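Local coordinates for collagen alpha-1(XX) chain (Homo sapiens, PDB 5KF4), which is a collagen chain, probably of the extracellular matrix, in which this fibronectin type III domain probably serves as a compact structural module, at residues 9-14 against 82-87; 39-44 against 78-83; 20-25 against 94-99; 26-31 against 62-67; 45-50 against 72-77. All blocks are in the same frame, centred on the assembly; numbering follows the deposited sequence.

Interaction 1: residues 9-14 against 82-87; sequences DTLPAP and PIYEGG
L11 divides its two methyl groups between the Y84 ring and the turn at G86. CD2 lies 3.3 Å from CD1 of Y84, at a slant to the ring, and the leucine and the ring pass one another heading opposite ways. CG stands anti to the backbone N (chi1 -152°), and beyond it CD1 comes 4.0 Å from G86 O. P12 follows with its backbone rather than its ring: its O touches CE1 of Y84 (3.3 Å) and CG of P82 (3.8 Å). The pyrrolidine makes a lighter contact, CB standing 4.0 Å from OH of Y84, whose hydroxyl is hydrogen-bonded to R36 O. A13 turns its methyl away and offers CA to the P82 ring instead. P14 completes the walk; its ring and that of P82 cross obliquely, with CD of P14 3.9 Å from CG of P82, and both also rest on Y41. An alanine in place of Y84 would probably leave CD2 of L11 and O of P12 without the ring they lie against, and R36 O without its hydroxyl partner. The chemistry is that of van der Waals fit: P12, P14 and P82 have no N-H to donate, no pair across the contact qualifies as a hydrogen bond, and 282 Å² of mostly carbon surface holds the N-terminal segment against the end of strand 75-84.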
# COMPACT_ATOMS: atom_id res chain seq x y z
N ASP A 9 1.58 -13.90 -7.72
CA ASP A 9 0.16 -13.87 -7.39
C ASP A 9 -0.22 -15.03 -6.49
O ASP A 9 -1.37 -15.19 -6.09
CB ASP A 9 -0.68 -13.85 -8.67
CG ASP A 9 -0.21 -14.88 -9.69
OD1 ASP A 9 -0.03 -16.06 -9.32
OD2 ASP A 9 -0.01 -14.51 -10.86
N THR A 10 0.78 -15.84 -6.17
CA THR A 10 0.60 -17.03 -5.36
C THR A 10 1.44 -16.91 -4.10
O THR A 10 2.61 -17.30 -4.09
CB THR A 10 1.00 -18.29 -6.12
OG1 THR A 10 2.36 -18.18 -6.56
CG2 THR A 10 0.11 -18.47 -7.33
N LEU A 11 0.84 -16.38 -3.03
CA LEU A 11 1.56 -16.18 -1.78
C LEU A 11 0.58 -15.70 -0.73
O LEU A 11 -0.46 -15.14 -1.07
CB LEU A 11 2.67 -15.15 -1.98
CG LEU A 11 3.93 -15.20 -1.12
CD1 LEU A 11 5.15 -15.54 -1.96
CD2 LEU A 11 4.09 -13.88 -0.44
N PRO A 12 0.87 -15.95 0.57
CA PRO A 12 -0.12 -15.40 1.49
C PRO A 12 -0.11 -13.87 1.41
O PRO A 12 0.94 -13.23 1.48
CB PRO A 12 0.35 -15.90 2.86
CG PRO A 12 1.28 -17.04 2.57
CD PRO A 12 1.92 -16.72 1.26
N ALA A 13 -1.31 -13.32 1.27
CA ALA A 13 -1.49 -11.88 1.13
C ALA A 13 -2.36 -11.34 2.24
O ALA A 13 -3.20 -12.06 2.78
CB ALA A 13 -2.10 -11.56 -0.23
N PRO A 14 -2.18 -10.06 2.60
CA PRO A 14 -3.18 -9.56 3.53
C PRO A 14 -4.50 -9.36 2.79
O PRO A 14 -4.53 -9.40 1.56
CB PRO A 14 -2.59 -8.22 3.99
CG PRO A 14 -1.66 -7.80 2.91
CD PRO A 14 -1.19 -9.04 2.21
N PRO A 82 3.00 -7.70 0.19
CA PRO A 82 3.66 -8.44 1.27
C PRO A 82 5.06 -8.91 0.89
O PRO A 82 5.27 -9.37 -0.24
CB PRO A 82 2.73 -9.64 1.48
CG PRO A 82 2.06 -9.84 0.15
CD PRO A 82 1.98 -8.49 -0.51
N ILE A 83 6.00 -8.81 1.83
CA ILE A 83 7.36 -9.24 1.55
C ILE A 83 7.76 -10.40 2.47
O ILE A 83 7.98 -10.21 3.67
CB ILE A 83 8.38 -8.08 1.72
CG1 ILE A 83 7.98 -6.86 0.87
CG2 ILE A 83 9.79 -8.54 1.40
CD1 ILE A 83 7.91 -7.14 -0.61
N TYR A 84 7.82 -11.59 1.89
CA TYR A 84 8.25 -12.80 2.58
C TYR A 84 9.59 -13.23 1.99
O TYR A 84 10.16 -12.54 1.15
CB TYR A 84 7.22 -13.91 2.43
CG TYR A 84 5.90 -13.67 3.14
CD1 TYR A 84 4.94 -12.83 2.59
CD2 TYR A 84 5.59 -14.32 4.33
CE1 TYR A 84 3.73 -12.62 3.21
CE2 TYR A 84 4.38 -14.12 4.96
CZ TYR A 84 3.45 -13.27 4.40
OH TYR A 84 2.25 -13.05 5.02
N GLU A 85 10.09 -14.38 2.44
CA GLU A 85 11.28 -15.00 1.84
C GLU A 85 11.03 -15.56 0.43
O GLU A 85 11.95 -15.65 -0.38
CB GLU A 85 11.82 -16.11 2.75
CG GLU A 85 13.25 -16.55 2.42
CD GLU A 85 14.31 -15.50 2.68
OE1 GLU A 85 13.98 -14.42 3.21
OE2 GLU A 85 15.49 -15.76 2.35
N GLY A 86 9.78 -15.93 0.15
CA GLY A 86 9.43 -16.55 -1.12
C GLY A 86 9.22 -15.58 -2.27
O GLY A 86 8.90 -16.00 -3.39
N GLY A 87 9.40 -14.29 -2.00
CA GLY A 87 9.35 -13.27 -3.03
C GLY A 87 8.44 -12.10 -2.69
O GLY A 87 8.17 -11.85 -1.52

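Interaction 2: residues 39-44 against 78-83; sequences LKYLIV and VSVFPI
F81 and L42 run alongside each other in the same direction, a hydrogen-bonded pair of two antiparallel strands whose axes run at 157°. Starting from the backbone, CB of F81 is 3.6 Å from CB of L42 and 3.3 Å from L42 O. CG is anti to the carbonyl carbon (chi1 -67°), a position in which it too stays near L42 O. One step on, CD2 meets two atoms of the same residue: L42 CD2 at 3.9 Å, and L42 O at 3.5 Å, which lies at the ring edge in its plane. Further out, CE2 reaches CG2 of V44 at 3.8 Å, the two side chains meeting at a slant. The ring thus spans two residues of the facing strand. Beneath it the backbone ladder is regular at V44, whose N donates to S79 O over 2.9 Å; the bonds joining L42 and F81 are modelled so short that their lengths are doubtful. At the other end L39 and K40 both face I83, a classic beta bulge: K40 N gives I83 O a nearly straight bond (2.9 Å, 166°), while that from L39 N is weak. On the reverse face, CE1 of Y41 rests 3.7 Å from CB of P82. Within the fold, this is the central pair of the four-stranded sheet, flanked by strands 54-59 and 87-97. Y41, I43, V78 and V80 face the second sheet, where L29 touches I43, V78 and V80 and W31 meets the Y41 ring edge to face.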
# COMPACT_ATOMS: atom_id res chain seq x y z
N LEU A 39 8.12 -10.83 6.58
CA LEU A 39 9.27 -10.11 7.11
C LEU A 39 8.95 -8.64 6.96
O LEU A 39 9.21 -7.84 7.86
CB LEU A 39 10.57 -10.50 6.40
CG LEU A 39 11.24 -11.78 6.91
CD1 LEU A 39 10.49 -13.03 6.45
CD2 LEU A 39 12.70 -11.84 6.51
N LYS A 40 8.35 -8.28 5.82
CA LYS A 40 8.05 -6.89 5.49
C LYS A 40 6.79 -6.72 4.62
O LYS A 40 6.26 -7.69 4.07
CB LYS A 40 9.25 -6.25 4.76
CG LYS A 40 10.56 -6.20 5.53
CD LYS A 40 10.47 -5.23 6.70
CE LYS A 40 11.69 -5.35 7.62
NZ LYS A 40 11.65 -4.34 8.71
N TYR A 41 6.34 -5.47 4.50
CA TYR A 41 5.31 -5.07 3.54
C TYR A 41 5.79 -3.91 2.66
O TYR A 41 6.36 -2.94 3.17
CB TYR A 41 4.01 -4.64 4.23
CG TYR A 41 3.13 -5.76 4.75
CD1 TYR A 41 2.37 -6.52 3.87
CD2 TYR A 41 3.03 -6.02 6.11
CE1 TYR A 41 1.55 -7.53 4.33
CE2 TYR A 41 2.21 -7.04 6.58
CZ TYR A 41 1.47 -7.79 5.68
OH TYR A 41 0.66 -8.80 6.14
N LEU A 42 5.54 -3.98 1.36
CA LEU A 42 5.81 -2.85 0.47
C LEU A 42 4.53 -2.06 0.17
O LEU A 42 3.57 -2.60 -0.37
CB LEU A 42 6.43 -3.31 -0.85
CG LEU A 42 6.54 -2.21 -1.91
CD1 LEU A 42 7.50 -1.10 -1.50
CD2 LEU A 42 6.89 -2.76 -3.28
N ILE A 43 4.56 -0.77 0.49
CA ILE A 43 3.44 0.13 0.24
C ILE A 43 3.76 1.16 -0.86
O ILE A 43 4.77 1.86 -0.78
CB ILE A 43 3.03 0.87 1.52
CG1 ILE A 43 2.55 -0.14 2.57
CG2 ILE A 43 1.94 1.88 1.24
CD1 ILE A 43 2.79 0.31 3.99
N VAL A 44 2.89 1.24 -1.86
CA VAL A 44 3.11 2.10 -3.03
C VAL A 44 1.93 3.04 -3.26
O VAL A 44 0.79 2.60 -3.32
CB VAL A 44 3.31 1.26 -4.31
CG1 VAL A 44 3.64 2.16 -5.49
CG2 VAL A 44 4.39 0.21 -4.10
N VAL A 78 -3.23 3.27 -4.34
CA VAL A 78 -2.50 2.84 -3.15
C VAL A 78 -2.38 1.33 -3.11
O VAL A 78 -3.38 0.63 -3.17
CB VAL A 78 -3.18 3.34 -1.87
CG1 VAL A 78 -2.40 2.89 -0.67
CG2 VAL A 78 -3.30 4.86 -1.90
N SER A 79 -1.15 0.82 -3.00
CA SER A 79 -0.92 -0.62 -3.05
C SER A 79 -0.19 -1.16 -1.82
O SER A 79 0.66 -0.48 -1.24
CB SER A 79 -0.14 -0.98 -4.31
OG SER A 79 -0.85 -0.59 -5.48
N VAL A 80 -0.54 -2.38 -1.43
CA VAL A 80 0.12 -3.07 -0.32
C VAL A 80 0.71 -4.40 -0.77
O VAL A 80 -0.02 -5.32 -1.10
CB VAL A 80 -0.86 -3.33 0.84
CG1 VAL A 80 -0.15 -4.04 1.98
CG2 VAL A 80 -1.47 -2.03 1.31
N PHE A 81 2.04 -4.49 -0.77
CA PHE A 81 2.73 -5.70 -1.20
C PHE A 81 3.37 -6.43 -0.03
O PHE A 81 4.20 -5.85 0.68
CB PHE A 81 3.80 -5.36 -2.24
CG PHE A 81 3.25 -4.87 -3.54
CD1 PHE A 81 2.93 -5.76 -4.55
CD2 PHE A 81 3.06 -3.51 -3.76
CE1 PHE A 81 2.43 -5.30 -5.76
CE2 PHE A 81 2.57 -3.05 -4.97
CZ PHE A 81 2.25 -3.95 -5.97
N PRO A 82 3.00 -7.70 0.19
CA PRO A 82 3.66 -8.44 1.27
C PRO A 82 5.06 -8.91 0.89
O PRO A 82 5.27 -9.37 -0.24
CB PRO A 82 2.73 -9.64 1.48
CG PRO A 82 2.06 -9.84 0.15
CD PRO A 82 1.98 -8.49 -0.51
N ILE A 83 6.00 -8.81 1.83
CA ILE A 83 7.36 -9.24 1.55
C ILE A 83 7.76 -10.40 2.47
O ILE A 83 7.98 -10.21 3.67
CB ILE A 83 8.38 -8.08 1.72
CG1 ILE A 83 7.98 -6.86 0.87
CG2 ILE A 83 9.79 -8.54 1.40
CD1 ILE A 83 7.91 -7.14 -0.61

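Interaction 3: residues 20-25 against 94-99; sequences SQVTSS and GLVTTA
V22 and V96 supply the apolar part of this contact, the two valines overlapping while they point in opposite senses, with CG2 of V22 3.9 Å from CG2 of V96. The other branch of V22, CG1, is anti to the backbone N (chi1 -174°) and goes instead to the backbone, 3.7 Å from T97 O and equally far from T98 CA. One hydrogen bond joins the segments: A99 N donates to T23 O over 3.1 Å. It is bent, and the donor sits 57° out of the carbonyl plane; as a single bond it forms no ladder. A weaker polar contact lies next to it, the CA-H of S24 directed at A99 O (CA to O 3.5 Å, angle at H 158°). T23 O also receives carbon contacts, from CB of T98 at 3.4 Å and CB of A99 at 3.7 Å. Within the loop, OG1 of T23 accepts from S25 N at 3.1 Å, an ST turn; just beyond the segment it is also hydrogen-bonded to OG of S26. The hydroxyl of T98 looks elsewhere, to A71 O and T74 N. The loop linking strands 15-20 and 27-32, from the three-stranded sheet, thus lies against the end of strand 87-97, at the edge of the four-stranded one. Both valines also touch I27 of strand 27-32, while the backbone of V96 pairs with Y76 of the adjacent strand 75-84.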
# COMPACT_ATOMS: atom_id res chain seq x y z
N SER A 20 -8.89 4.99 5.33
CA SER A 20 -9.67 5.92 6.14
C SER A 20 -8.87 7.14 6.60
O SER A 20 -7.74 7.35 6.14
CB SER A 20 -10.26 5.20 7.36
OG SER A 20 -9.23 4.67 8.18
N GLN A 21 -9.45 7.91 7.51
CA GLN A 21 -8.83 9.11 8.08
C GLN A 21 -8.22 9.98 6.99
O GLN A 21 -7.07 10.41 7.08
CB GLN A 21 -7.76 8.74 9.11
CG GLN A 21 -8.26 7.86 10.23
CD GLN A 21 -7.18 7.53 11.24
OE1 GLN A 21 -6.09 8.10 11.21
NE2 GLN A 21 -7.49 6.61 12.16
N VAL A 22 -9.02 10.24 5.96
CA VAL A 22 -8.54 10.99 4.81
C VAL A 22 -8.51 12.46 5.13
O VAL A 22 -9.53 13.05 5.49
CB VAL A 22 -9.43 10.75 3.57
CG1 VAL A 22 -8.85 11.42 2.35
CG2 VAL A 22 -9.62 9.26 3.35
N THR A 23 -7.33 13.06 5.00
CA THR A 23 -7.19 14.49 5.20
C THR A 23 -6.70 15.12 3.90
O THR A 23 -6.72 14.49 2.85
CB THR A 23 -6.22 14.82 6.35
OG1 THR A 23 -4.87 14.65 5.91
CG2 THR A 23 -6.50 13.91 7.56
N SER A 24 -6.27 16.38 3.99
CA SER A 24 -5.73 17.07 2.83
C SER A 24 -4.38 16.52 2.41
O SER A 24 -3.98 16.63 1.24
CB SER A 24 -5.62 18.57 3.12
OG SER A 24 -5.79 18.84 4.50
N SER A 25 -3.67 15.91 3.35
CA SER A 25 -2.30 15.47 3.10
C SER A 25 -2.00 14.04 3.55
O SER A 25 -0.88 13.56 3.39
CB SER A 25 -1.33 16.43 3.78
OG SER A 25 -1.47 16.38 5.19
N GLY A 94 -6.47 0.23 -3.98
CA GLY A 94 -7.68 1.02 -4.10
C GLY A 94 -7.39 2.47 -4.42
O GLY A 94 -6.26 2.94 -4.28
N LEU A 95 -8.43 3.19 -4.85
CA LEU A 95 -8.30 4.60 -5.17
C LEU A 95 -8.90 5.45 -4.06
O LEU A 95 -10.01 5.18 -3.59
CB LEU A 95 -8.99 4.93 -6.49
CG LEU A 95 -8.43 4.31 -7.77
CD1 LEU A 95 -9.43 4.49 -8.90
CD2 LEU A 95 -7.09 4.94 -8.14
N VAL A 96 -8.17 6.47 -3.64
CA VAL A 96 -8.70 7.44 -2.69
C VAL A 96 -8.30 8.86 -3.08
O VAL A 96 -7.16 9.11 -3.46
CB VAL A 96 -8.23 7.13 -1.24
CG1 VAL A 96 -6.71 7.07 -1.17
CG2 VAL A 96 -8.79 8.14 -0.26
N THR A 97 -9.26 9.78 -3.01
CA THR A 97 -8.99 11.18 -3.31
C THR A 97 -8.91 11.95 -2.00
O THR A 97 -9.83 11.89 -1.19
CB THR A 97 -10.07 11.80 -4.23
OG1 THR A 97 -10.06 11.14 -5.50
CG2 THR A 97 -9.81 13.28 -4.45
N THR A 98 -7.80 12.65 -1.79
CA THR A 98 -7.60 13.41 -0.56
C THR A 98 -8.58 14.59 -0.48
O THR A 98 -9.05 15.09 -1.50
CB THR A 98 -6.14 13.94 -0.42
OG1 THR A 98 -5.80 14.73 -1.57
CG2 THR A 98 -5.16 12.79 -0.31
N ALA A 99 -8.89 14.99 0.74
CA ALA A 99 -9.77 16.14 0.99
C ALA A 99 -9.20 17.41 0.36
O ALA A 99 -7.99 17.51 0.14
CB ALA A 99 -9.97 16.32 2.49

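Interaction 4: residues 26-31 against 62-67; sequences SIRLSW and AASTEL
I27 and L67 pair through their backbones, L67 N donating to I27 O over 3.1 Å. L29 N gives T65 O a similar bond of 3.2 Å, and both donors sit nearly along the C=O axis of their acceptors. The return bond in the first pair, from I27 N to L67 O, is weak at 3.4 Å. Among the side chains, R28 spreads its guanidinium over several partners. NE has a weak hydrogen bond to OE1 of Q21, while E66 OE1 lies 3.5 Å above the guanidinium plane, offset toward the rim, and 3.6 Å from NH1; with the guanidinium and carboxylate planes 79° apart this is a long salt bridge of charges alone, with no N-H aimed at the oxygen. OG of S26 is hydrogen-bonded to OG1 of T23, and OG of S30 turns back weakly to L29 O in its own strand. W31, its CG between the backbone N and the carbonyl carbon (chi1 58°), lays a ring face over the backbone at the entry to strand 64-67: A63 O lies 3.9 Å above its centre and S64 N 3.5 Å above the plane toward the rim. On the inner face, CD1 of I27 meets CD1 of L67 at 4.1 Å. The chemistry separates by face: charged R28 and E66, whose attraction is probably modest in this geometry, share one side of the sheet, while I27, L29 and L67 enter the apolar interior characteristic of the fibronectin type III sandwich.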
# COMPACT_ATOMS: atom_id res chain seq x y z
N SER A 26 -2.99 13.36 4.11
CA SER A 26 -2.79 12.02 4.66
C SER A 26 -3.97 11.08 4.47
O SER A 26 -5.12 11.51 4.39
CB SER A 26 -2.45 12.09 6.15
OG SER A 26 -3.64 12.27 6.91
N ILE A 27 -3.68 9.79 4.39
CA ILE A 27 -4.72 8.77 4.46
C ILE A 27 -4.23 7.66 5.39
O ILE A 27 -3.03 7.51 5.61
CB ILE A 27 -5.05 8.13 3.10
CG1 ILE A 27 -3.90 7.23 2.63
CG2 ILE A 27 -5.46 9.19 2.08
CD1 ILE A 27 -4.33 6.16 1.64
N ARG A 28 -5.15 6.90 5.97
CA ARG A 28 -4.72 5.74 6.72
C ARG A 28 -4.98 4.50 5.90
O ARG A 28 -6.00 4.39 5.21
CB ARG A 28 -5.39 5.63 8.08
CG ARG A 28 -4.43 5.09 9.12
CD ARG A 28 -5.03 4.98 10.51
NE ARG A 28 -4.16 5.55 11.54
CZ ARG A 28 -2.92 5.16 11.81
NH1 ARG A 28 -2.23 5.77 12.77
NH2 ARG A 28 -2.34 4.17 11.13
N LEU A 29 -4.05 3.56 5.99
CA LEU A 29 -4.16 2.30 5.27
C LEU A 29 -4.33 1.19 6.28
O LEU A 29 -3.63 1.16 7.30
CB LEU A 29 -2.92 2.08 4.42
CG LEU A 29 -3.10 1.29 3.13
CD1 LEU A 29 -4.22 1.90 2.30
CD2 LEU A 29 -1.79 1.31 2.37
N SER A 30 -5.26 0.29 6.02
CA SER A 30 -5.50 -0.82 6.93
C SER A 30 -5.81 -2.09 6.15
O SER A 30 -6.48 -2.05 5.12
CB SER A 30 -6.65 -0.48 7.88
OG SER A 30 -6.19 0.29 8.98
N TRP A 31 -5.35 -3.22 6.67
CA TRP A 31 -5.50 -4.49 5.98
C TRP A 31 -5.58 -5.64 6.98
O TRP A 31 -5.16 -5.48 8.12
CB TRP A 31 -4.34 -4.68 5.00
CG TRP A 31 -2.98 -4.65 5.66
CD1 TRP A 31 -2.28 -5.72 6.16
CD2 TRP A 31 -2.17 -3.49 5.91
NE1 TRP A 31 -1.08 -5.29 6.69
CE2 TRP A 31 -0.99 -3.93 6.55
CE3 TRP A 31 -2.32 -2.13 5.65
CZ2 TRP A 31 0.02 -3.06 6.94
CZ3 TRP A 31 -1.32 -1.26 6.04
CH2 TRP A 31 -0.16 -1.72 6.67
N ALA A 62 3.09 -5.57 11.04
CA ALA A 62 2.43 -4.27 10.98
C ALA A 62 1.03 -4.53 10.46
O ALA A 62 0.83 -5.34 9.56
CB ALA A 62 3.18 -3.30 10.08
N ALA A 63 0.05 -3.83 11.03
CA ALA A 63 -1.32 -4.02 10.61
C ALA A 63 -1.90 -2.70 10.13
O ALA A 63 -3.06 -2.61 9.73
CB ALA A 63 -2.14 -4.57 11.77
N SER A 64 -1.05 -1.69 10.16
CA SER A 64 -1.45 -0.34 9.80
C SER A 64 -0.22 0.51 9.53
O SER A 64 0.83 0.29 10.12
CB SER A 64 -2.31 0.29 10.90
OG SER A 64 -2.49 1.68 10.67
N THR A 65 -0.37 1.47 8.64
CA THR A 65 0.64 2.50 8.46
C THR A 65 -0.09 3.71 7.90
O THR A 65 -1.13 3.57 7.25
CB THR A 65 1.79 2.05 7.53
OG1 THR A 65 3.05 2.23 8.19
CG2 THR A 65 1.80 2.83 6.23
N GLU A 66 0.44 4.89 8.17
CA GLU A 66 -0.15 6.11 7.65
C GLU A 66 0.72 6.73 6.57
O GLU A 66 1.93 6.84 6.73
CB GLU A 66 -0.38 7.11 8.77
CG GLU A 66 -1.14 8.34 8.34
CD GLU A 66 -1.59 9.19 9.51
OE1 GLU A 66 -1.87 8.62 10.58
OE2 GLU A 66 -1.65 10.43 9.35
N LEU A 67 0.09 7.16 5.49
CA LEU A 67 0.81 7.87 4.45
C LEU A 67 0.66 9.36 4.74
O LEU A 67 -0.41 9.82 5.14
CB LEU A 67 0.25 7.51 3.07
CG LEU A 67 0.25 6.03 2.68
CD1 LEU A 67 -0.30 5.81 1.28
CD2 LEU A 67 1.65 5.43 2.81

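Interaction 5: residues 45-50 against 72-77; sequences WRASRG and SRTEYL
W45 turns the edge of its indole toward the face of Y76, an offset edge-to-face pair with the five-membered ring centroid 5.9 Å from that of the tyrosine and the planes at 61°. Their nearest atoms are the two CD1 carbons, of W45 and of Y76, 4.1 Å apart; overall the two side chains extend alongside in a common direction. Two residues on, A47 sets CB 4.0 Å from CG2 of T74. S48 and E75 are gripped twice. S48 N donates to E75 O over 2.8 Å, and OG of S48 donates to OE1 of E75 over 2.9 Å, meeting it from 36° above the carboxylate plane. E75 has CG anti to the backbone N (chi1 -177°) and an extended chain beyond it, which brings OE1 to the serine. An alanine at E75 would probably leave the S48 hydroxyl without its carboxylate mate. Behind these, L77 N donates to R46 O over 2.9 Å. The contact lies where strand 40-47 ends and strand 75-84 begins, and A47 and S48 open the type I turn from A47 to G50. OH of Y76 bonds A71 N, forming the tyrosine corner familiar in fibronectin type III domains; L70 touches both rings, V96 of strand 87-97 pairs with Y76 along the backbone, and W45 reaches V56 of strand 54-59.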
# COMPACT_ATOMS: atom_id res chain seq x y z
N TRP A 45 2.20 4.34 -3.38
CA TRP A 45 1.14 5.28 -3.76
C TRP A 45 1.61 6.29 -4.80
O TRP A 45 2.72 6.81 -4.73
CB TRP A 45 0.59 6.00 -2.53
CG TRP A 45 1.58 6.87 -1.82
CD1 TRP A 45 1.65 8.22 -1.86
CD2 TRP A 45 2.64 6.43 -0.95
NE1 TRP A 45 2.69 8.67 -1.07
CE2 TRP A 45 3.32 7.58 -0.51
CE3 TRP A 45 3.08 5.18 -0.52
CZ2 TRP A 45 4.41 7.52 0.35
CZ3 TRP A 45 4.17 5.12 0.33
CH2 TRP A 45 4.82 6.28 0.76
N ARG A 46 0.75 6.56 -5.78
CA ARG A 46 1.04 7.51 -6.85
C ARG A 46 -0.20 8.30 -7.25
O ARG A 46 -1.32 7.81 -7.11
CB ARG A 46 1.61 6.81 -8.09
CG ARG A 46 0.70 5.77 -8.71
CD ARG A 46 1.36 5.17 -9.93
NE ARG A 46 1.78 6.21 -10.86
CZ ARG A 46 2.65 6.04 -11.85
NH1 ARG A 46 3.21 4.85 -12.05
NH2 ARG A 46 2.97 7.06 -12.64
N ALA A 47 -0.00 9.51 -7.74
CA ALA A 47 -1.12 10.29 -8.26
C ALA A 47 -1.64 9.60 -9.53
O ALA A 47 -0.87 9.32 -10.45
CB ALA A 47 -0.70 11.73 -8.55
N SER A 48 -2.94 9.34 -9.56
CA SER A 48 -3.56 8.54 -10.61
C SER A 48 -3.47 9.17 -12.00
O SER A 48 -3.59 8.47 -13.01
CB SER A 48 -5.03 8.25 -10.28
OG SER A 48 -5.85 9.38 -10.54
N ARG A 49 -3.25 10.48 -12.06
CA ARG A 49 -3.23 11.19 -13.33
C ARG A 49 -1.84 11.34 -13.92
O ARG A 49 -1.65 12.05 -14.91
CB ARG A 49 -3.82 12.59 -13.18
CG ARG A 49 -5.32 12.68 -13.04
CD ARG A 49 -5.68 14.14 -12.95
NE ARG A 49 -5.28 14.86 -14.16
CZ ARG A 49 -5.28 16.18 -14.28
NH1 ARG A 49 -5.66 16.95 -13.26
NH2 ARG A 49 -4.90 16.74 -15.42
N GLY A 50 -0.86 10.69 -13.31
CA GLY A 50 0.50 10.77 -13.80
C GLY A 50 1.44 11.41 -12.80
O GLY A 50 1.44 12.63 -12.62
N SER A 72 -3.25 17.75 -1.90
CA SER A 72 -4.69 17.87 -1.72
C SER A 72 -5.45 17.72 -3.03
O SER A 72 -4.87 17.87 -4.11
CB SER A 72 -5.02 19.21 -1.07
OG SER A 72 -4.87 20.27 -2.00
N ARG A 73 -6.74 17.40 -2.93
CA ARG A 73 -7.62 17.27 -4.09
C ARG A 73 -7.05 16.32 -5.12
O ARG A 73 -7.19 16.54 -6.32
CB ARG A 73 -7.88 18.63 -4.74
CG ARG A 73 -8.09 19.78 -3.78
CD ARG A 73 -8.46 21.06 -4.52
NE ARG A 73 -7.35 21.57 -5.34
CZ ARG A 73 -6.36 22.32 -4.87
NH1 ARG A 73 -6.33 22.66 -3.59
NH2 ARG A 73 -5.40 22.73 -5.69
N THR A 74 -6.41 15.25 -4.66
CA THR A 74 -5.67 14.38 -5.56
C THR A 74 -6.07 12.92 -5.39
O THR A 74 -6.24 12.43 -4.28
CB THR A 74 -4.15 14.51 -5.32
OG1 THR A 74 -3.78 15.89 -5.34
CG2 THR A 74 -3.37 13.76 -6.40
N GLU A 75 -6.21 12.23 -6.52
CA GLU A 75 -6.53 10.81 -6.51
C GLU A 75 -5.24 9.99 -6.49
O GLU A 75 -4.34 10.20 -7.30
CB GLU A 75 -7.37 10.42 -7.72
CG GLU A 75 -7.79 8.97 -7.74
CD GLU A 75 -8.82 8.66 -8.81
OE1 GLU A 75 -8.70 9.22 -9.92
OE2 GLU A 75 -9.73 7.86 -8.55
N TYR A 76 -5.16 9.06 -5.54
CA TYR A 76 -4.01 8.17 -5.44
C TYR A 76 -4.36 6.70 -5.63
O TYR A 76 -5.39 6.23 -5.14
CB TYR A 76 -3.32 8.35 -4.08
CG TYR A 76 -2.55 9.64 -3.94
CD1 TYR A 76 -1.24 9.73 -4.39
CD2 TYR A 76 -3.12 10.77 -3.36
CE1 TYR A 76 -0.52 10.90 -4.26
CE2 TYR A 76 -2.41 11.94 -3.24
CZ TYR A 76 -1.11 12.00 -3.69
OH TYR A 76 -0.39 13.17 -3.57
N LEU A 77 -3.51 5.99 -6.36
CA LEU A 77 -3.55 4.54 -6.38
C LEU A 77 -2.66 4.04 -5.25
O LEU A 77 -1.48 4.34 -5.22
CB LEU A 77 -3.08 3.97 -7.72
CG LEU A 77 -3.29 2.46 -7.87
CD1 LEU A 77 -4.77 2.10 -7.75
CD2 LEU A 77 -2.71 1.95 -9.18

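How the interactions relate
The contacts sample both sheets of the fibronectin type III sandwich. Interactions 2 and 5 are successive lengths of one strand pair, 40-47 with 75-84, their centres about 18 Å apart; interaction 1 covers the opposite end of strand 75-84 from interaction 5, about 26 Å away centre to centre. Interaction 4 belongs to the three-stranded sheet, yet packs on interaction 2, as L29 against V78 and V80, and on interaction 5, as L67 against W45. Interaction 3 joins the two sheets at one edge. Along the chain, interaction 5 is nested within the loops closed by 1, 2 and 3, whereas 2 and 4 alternate. Such interleaving ties distant parts of the sequence into one compact domain.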